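Local coordinates for protein lipase (Streptomyces rimosus, PDB 5MAL) that hydrolyses ester bonds in triacylglycerols and other acyl esters, preferring medium-length acyl chains, and also cleaves long-chain acyl-CoA thioesters, at residues S10-Y20 against E212-Q222. Residues are numbered along the deposited sequence; the frame is centred on the assembly and turned at random. Where two conformers were deposited one is given.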
ATOM      1  N   SER A  10      -3.164   4.676   1.703  1.00  7.46           N
ATOM      2  CA  SER A  10      -4.529   4.216   1.571  1.00  8.35           C
ATOM      3  C   SER A  10      -4.597   2.703   1.430  1.00  9.16           C
ATOM      4  O   SER A  10      -5.646   2.105   1.660  1.00  8.64           O
ATOM      5  CB  SER A  10      -5.175   4.888   0.372  1.00  9.33           C
ATOM      6  OG  SER A  10      -4.286   4.816  -0.726  1.00 14.15           O
ATOM      7  N   TYR A  11      -3.494   2.081   1.019  1.00  7.43           N
ATOM      8  CA  TYR A  11      -3.508   0.617   0.892  1.00  6.17           C
ATOM      9  C   TYR A  11      -3.474  -0.018   2.268  1.00  7.57           C
ATOM     10  O   TYR A  11      -3.823  -1.192   2.433  1.00  7.67           O
ATOM     11  CB  TYR A  11      -2.353   0.115   0.029  1.00  6.34           C
ATOM     12  CG  TYR A  11      -2.608   0.435  -1.416  1.00 11.07           C
ATOM     13  CD1 TYR A  11      -2.482   1.734  -1.874  1.00 14.63           C
ATOM     14  CD2 TYR A  11      -3.038  -0.538  -2.307  1.00 10.09           C
ATOM     15  CE1 TYR A  11      -2.750   2.056  -3.173  1.00 13.85           C
ATOM     16  CE2 TYR A  11      -3.317  -0.215  -3.628  1.00  8.61           C
ATOM     17  CZ  TYR A  11      -3.170   1.091  -4.043  1.00 12.97           C
ATOM     18  OH  TYR A  11      -3.418   1.449  -5.348  1.00 15.01           O
ATOM     19  N   SER A  12      -3.038   0.758   3.253  1.00  6.47           N
ATOM     20  CA  SER A  12      -3.005   0.263   4.619  1.00  6.49           C
ATOM     21  C   SER A  12      -4.228   0.742   5.364  1.00  5.63           C
ATOM     22  O   SER A  12      -4.763   0.018   6.193  1.00  8.69           O
ATOM     23  CB  SER A  12      -1.745   0.710   5.360  1.00  7.36           C
ATOM     24  OG  SER A  12      -0.615   0.046   4.833  1.00  8.06           O
ATOM     25  N   SER A  13      -4.648   1.974   5.100  1.00  7.80           N
ATOM     26  CA  SER A  13      -5.838   2.488   5.777  1.00  8.69           C
ATOM     27  C   SER A  13      -7.052   1.715   5.298  1.00  6.83           C
ATOM     28  O   SER A  13      -7.983   1.489   6.061  1.00  8.05           O
ATOM     29  CB  SER A  13      -6.034   3.991   5.532  1.00 10.52           C
ATOM     30  OG  SER A  13      -6.631   4.237   4.264  1.00  9.65           O
ATOM     31  N   GLY A  14      -7.032   1.304   4.037  1.00  8.44           N
ATOM     32  CA  GLY A  14      -8.100   0.479   3.503  1.00  7.57           C
ATOM     33  C   GLY A  14      -9.142   1.234   2.706  1.00 10.22           C
ATOM     34  O   GLY A  14     -10.299   0.843   2.675  1.00 10.10           O
ATOM     35  N   VAL A  15      -8.741   2.328   2.075  1.00  9.94           N
ATOM     36  CA  VAL A  15      -9.601   2.990   1.103  1.00 11.62           C
ATOM     37  C   VAL A  15     -10.056   1.937   0.110  1.00 11.36           C
ATOM     38  O   VAL A  15      -9.238   1.195  -0.414  1.00 11.87           O
ATOM     39  CB  VAL A  15      -8.861   4.134   0.392  1.00 14.04           C
ATOM     40  CG1 VAL A  15      -9.692   4.707  -0.761  1.00 13.59           C
ATOM     41  CG2 VAL A  15      -8.512   5.200   1.404  1.00 11.44           C
ATOM     42  N   GLY A  16     -11.365   1.834  -0.100  1.00 12.82           N
ATOM     43  CA  GLY A  16     -11.895   0.815  -0.990  1.00 12.34           C
ATOM     44  C   GLY A  16     -12.470  -0.417  -0.317  1.00 13.77           C
ATOM     45  O   GLY A  16     -13.197  -1.191  -0.955  1.00 11.91           O
ATOM     46  N   ALA A  17     -12.163  -0.609   0.967  1.00 10.87           N
ATOM     47  CA  ALA A  17     -12.647  -1.782   1.682  1.00 14.13           C
ATOM     48  C   ALA A  17     -13.875  -1.467   2.523  1.00 10.95           C
ATOM     49  O   ALA A  17     -14.502  -2.372   3.064  1.00 18.43           O
ATOM     50  CB  ALA A  17     -11.560  -2.355   2.565  1.00 12.51           C
ATOM     51  N   GLY A  18     -14.206  -0.183   2.636  1.00 12.97           N
ATOM     52  CA  GLY A  18     -15.423   0.246   3.305  1.00 17.88           C
ATOM     53  C   GLY A  18     -15.368   0.247   4.816  1.00 17.79           C
ATOM     54  O   GLY A  18     -14.294   0.165   5.402  1.00 15.55           O
ATOM     55  N   SER A  19     -16.536   0.362   5.447  1.00 10.95           N
ATOM     56  CA  SER A  19     -16.637   0.287   6.909  1.00 13.46           C
ATOM     57  C   SER A  19     -15.580   1.147   7.612  1.00 18.41           C
ATOM     58  O   SER A  19     -14.810   0.647   8.431  1.00 17.47           O
ATOM     59  CB  SER A  19     -16.518  -1.169   7.353  1.00 15.61           C
ATOM     60  OG  SER A  19     -17.586  -1.941   6.812  1.00 17.99           O
ATOM     61  N   TYR A  20     -15.540   2.433   7.276  1.00 16.60           N
ATOM     62  CA  TYR A  20     -14.512   3.319   7.822  1.00 14.89           C
ATOM     63  C   TYR A  20     -14.817   3.782   9.230  1.00 17.71           C
ATOM     64  O   TYR A  20     -15.971   3.983   9.612  1.00 16.87           O
ATOM     65  CB  TYR A  20     -14.301   4.533   6.918  1.00 15.72           C
ATOM     66  CG  TYR A  20     -14.069   4.107   5.495  1.00 12.91           C
ATOM     67  CD1 TYR A  20     -12.874   3.506   5.120  1.00 12.35           C
ATOM     68  CD2 TYR A  20     -15.059   4.268   4.534  1.00 18.57           C
ATOM     69  CE1 TYR A  20     -12.669   3.077   3.815  1.00 14.74           C
ATOM     70  CE2 TYR A  20     -14.862   3.852   3.224  1.00 19.68           C
ATOM     71  CZ  TYR A  20     -13.669   3.251   2.872  1.00 18.91           C
ATOM     72  OH  TYR A  20     -13.480   2.836   1.577  1.00 16.13           O
ATOM     73  N   GLU A 212     -12.197   7.864  -5.025  1.00 16.58           N
ATOM     74  CA  GLU A 212     -11.035   7.529  -4.213  1.00 18.44           C
ATOM     75  C   GLU A 212     -10.745   6.025  -4.192  1.00 14.70           C
ATOM     76  O   GLU A 212      -9.618   5.607  -3.919  1.00 15.95           O
ATOM     77  CB  GLU A 212     -11.242   8.046  -2.786  0.61 19.38           C
ATOM     78  CG  GLU A 212     -12.480   7.492  -2.082  0.61 19.10           C
ATOM     79  CD  GLU A 212     -13.705   8.409  -2.158  0.61 22.03           C
ATOM     80  OE1 GLU A 212     -13.941   9.051  -3.213  0.61 14.09           O
ATOM     81  OE2 GLU A 212     -14.441   8.478  -1.145  0.61 15.71           O
ATOM     82  N   ASN A 213     -11.748   5.212  -4.495  1.00 14.31           N
ATOM     83  CA  ASN A 213     -11.596   3.760  -4.395  1.00 12.96           C
ATOM     84  C   ASN A 213     -10.805   3.128  -5.526  1.00 10.83           C
ATOM     85  O   ASN A 213     -10.332   1.996  -5.405  1.00 10.78           O
ATOM     86  CB  ASN A 213     -12.970   3.102  -4.315  1.00 12.48           C
ATOM     87  CG  ASN A 213     -13.595   3.262  -2.955  1.00 16.71           C
ATOM     88  OD1 ASN A 213     -13.020   3.914  -2.076  1.00 17.96           O
ATOM     89  ND2 ASN A 213     -14.775   2.682  -2.766  1.00 17.14           N
ATOM     90  N   SER A 214     -10.666   3.859  -6.626  1.00 11.85           N
ATOM     91  CA  SER A 214     -10.068   3.319  -7.826  1.00 11.55           C
ATOM     92  C   SER A 214      -8.669   2.770  -7.552  1.00 11.68           C
ATOM     93  O   SER A 214      -7.887   3.419  -6.890  1.00 11.15           O
ATOM     94  CB  SER A 214     -10.020   4.398  -8.914  1.00 17.21           C
ATOM     95  OG  SER A 214     -11.278   5.047  -9.057  1.00 14.36           O
ATOM     96  N   TYR A 215      -8.408   1.553  -8.024  1.00 11.64           N
ATOM     97  CA  TYR A 215      -7.115   0.860  -7.912  1.00 15.07           C
ATOM     98  C   TYR A 215      -6.750   0.454  -6.492  1.00 15.78           C
ATOM     99  O   TYR A 215      -5.641  -0.011  -6.235  1.00 15.52           O
ATOM    100  CB  TYR A 215      -5.991   1.705  -8.504  1.00 12.60           C
ATOM    101  CG  TYR A 215      -6.168   1.879  -9.982  1.00 12.24           C
ATOM    102  CD1 TYR A 215      -5.923   0.823 -10.847  1.00 19.20           C
ATOM    103  CD2 TYR A 215      -6.621   3.079 -10.510  1.00 15.50           C
ATOM    104  CE1 TYR A 215      -6.100   0.959 -12.203  1.00 23.88           C
ATOM    105  CE2 TYR A 215      -6.809   3.228 -11.875  1.00 19.20           C
ATOM    106  CZ  TYR A 215      -6.549   2.159 -12.714  1.00 25.45           C
ATOM    107  OH  TYR A 215      -6.711   2.283 -14.076  1.00 28.57           O
ATOM    108  N   HIS A 216      -7.680   0.608  -5.567  1.00 11.84           N
ATOM    109  CA  HIS A 216      -7.417   0.151  -4.213  1.00  7.19           C
ATOM    110  C   HIS A 216      -8.003  -1.227  -3.985  1.00  8.50           C
ATOM    111  O   HIS A 216      -8.890  -1.647  -4.715  1.00 10.78           O
ATOM    112  CB  HIS A 216      -7.978   1.143  -3.217  1.00  9.77           C
ATOM    113  CG  HIS A 216      -7.160   2.382  -3.132  1.00 10.46           C
ATOM    114  ND1 HIS A 216      -7.250   3.397  -4.058  1.00 16.06           N
ATOM    115  CD2 HIS A 216      -6.160   2.726  -2.289  1.00 11.59           C
ATOM    116  CE1 HIS A 216      -6.371   4.339  -3.758  1.00 18.12           C
ATOM    117  NE2 HIS A 216      -5.697   3.953  -2.691  1.00 13.54           N
ATOM    118  N   PRO A 217      -7.502  -1.944  -2.976  1.00  8.57           N
ATOM    119  CA  PRO A 217      -8.055  -3.278  -2.743  1.00  6.41           C
ATOM    120  C   PRO A 217      -9.517  -3.220  -2.353  1.00  6.70           C
ATOM    121  O   PRO A 217      -9.950  -2.291  -1.662  1.00  8.40           O
ATOM    122  CB  PRO A 217      -7.224  -3.804  -1.580  1.00  8.83           C
ATOM    123  CG  PRO A 217      -5.932  -3.072  -1.692  1.00  7.97           C
ATOM    124  CD  PRO A 217      -6.327  -1.685  -2.128  1.00  6.68           C
ATOM    125  N   THR A 218     -10.273  -4.195  -2.828  1.00  7.64           N
ATOM    126  CA  THR A 218     -11.631  -4.388  -2.366  1.00  7.28           C
ATOM    127  C   THR A 218     -11.579  -4.940  -0.950  1.00  7.85           C
ATOM    128  O   THR A 218     -10.494  -5.197  -0.423  1.00  6.65           O
ATOM    129  CB  THR A 218     -12.376  -5.366  -3.256  1.00  7.98           C
ATOM    130  OG1 THR A 218     -11.756  -6.657  -3.132  1.00  6.13           O
ATOM    131  CG2 THR A 218     -12.317  -4.906  -4.711  1.00 10.55           C
ATOM    132  N   ALA A 219     -12.746  -5.162  -0.345  1.00  7.33           N
ATOM    133  CA  ALA A 219     -12.787  -5.805   0.957  1.00 10.68           C
ATOM    134  C   ALA A 219     -12.116  -7.178   0.886  1.00  9.13           C
ATOM    135  O   ALA A 219     -11.371  -7.556   1.783  1.00  9.55           O
ATOM    136  CB  ALA A 219     -14.231  -5.941   1.446  1.00 11.10           C
ATOM    137  N   ASN A 220     -12.373  -7.898  -0.206  1.00 10.43           N
ATOM    138  CA  ASN A 220     -11.801  -9.224  -0.420  1.00 11.80           C
ATOM    139  C   ASN A 220     -10.279  -9.103  -0.584  1.00  9.01           C
ATOM    140  O   ASN A 220      -9.519  -9.939  -0.095  1.00 10.52           O
ATOM    141  CB  ASN A 220     -12.449  -9.900  -1.649  1.00 12.55           C
ATOM    142  CG  ASN A 220     -12.285 -11.417  -1.642  1.00 18.73           C
ATOM    143  OD1 ASN A 220     -11.663 -11.973  -0.746  1.00 22.79           O
ATOM    144  ND2 ASN A 220     -12.859 -12.088  -2.635  1.00 16.60           N
ATOM    145  N   GLY A 221      -9.850  -8.047  -1.263  1.00  8.86           N
ATOM    146  CA  GLY A 221      -8.431  -7.761  -1.432  1.00  7.83           C
ATOM    147  C   GLY A 221      -7.739  -7.488  -0.113  1.00 10.00           C
ATOM    148  O   GLY A 221      -6.597  -7.880   0.094  1.00  9.86           O
ATOM    149  N   GLN A 222      -8.420  -6.811   0.802  1.00  8.93           N
ATOM    150  CA  GLN A 222      -7.798  -6.559   2.087  1.00  7.77           C
ATOM    151  C   GLN A 222      -7.740  -7.833   2.912  1.00 10.27           C
ATOM    152  O   GLN A 222      -6.724  -8.129   3.535  1.00 10.17           O
ATOM    153  CB  GLN A 222      -8.545  -5.466   2.841  1.00  7.80           C
ATOM    154  CG  GLN A 222      -8.288  -4.066   2.310  1.00  5.64           C
ATOM    155  CD  GLN A 222      -6.867  -3.595   2.611  1.00  8.68           C
ATOM    156  OE1 GLN A 222      -6.191  -4.141   3.489  1.00  7.77           O
ATOM    157  NE2 GLN A 222      -6.416  -2.578   1.882  1.00  7.97           N
TER
HETATM  158  O   HOH W   1      -8.514  -1.279   0.457  1.00 10.03           O
HETATM  159  O   HOH W   2     -15.063  -3.976  -1.300  1.00 13.53           O
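Ser10 OG meets His216 NE2 at 2.6 Å, arriving at the edge of the imidazole and in its plane. The ring is clamped on both faces. Val15 CG1 sits over its centre, a CH-pi contact 4.2 Å from the centroid, while Tyr11 covers the opposite face as an offset stack with the planes 30° apart. With CG of His216 anti to the carbonyl carbon (chi1 -74°), the ring swings in between these two. Its far nitrogen, ND1, donates to Ser214 O at 2.9 Å, approaching from above the carbonyl plane. This is the Ser-His pair of an SGNH hydrolase: the nucleophile opens the short helix 10-13 just after strand 3-8, and the histidine comes from the loop leading into helix 219-232. On the ND1 side a main-chain carbonyl stands where a triad would place a carboxylate, consistent with a catalytic dyad. The Tyr11 ring also lies against Pro217 CD, and its OH lies 2.8 Å from Tyr215 O, a weak hydrogen bond at most, since another acceptor is within reach of that proton. An alanine in place of Tyr11 would probably leave one face of His216 without its stack and open a gap beside Pro217. Further along, Gln222 NE2 donates almost straight to Tyr11 O (3.0 Å, 169°), its other amide end being held by Tyr34 N. A water accepts from the same NE2 and bridges Val15 O and Pro217 O. Gly16 fits tightly here, since a side chain on it would clash with Pro217 O. Packing thins toward the partly exposed Ala219, where Ala17 O stays 3.9 Å from Ala219 CB and a second water, only weakly bound to Gly16 O, which also bonds His205 NE2, takes the N-H of Ala219.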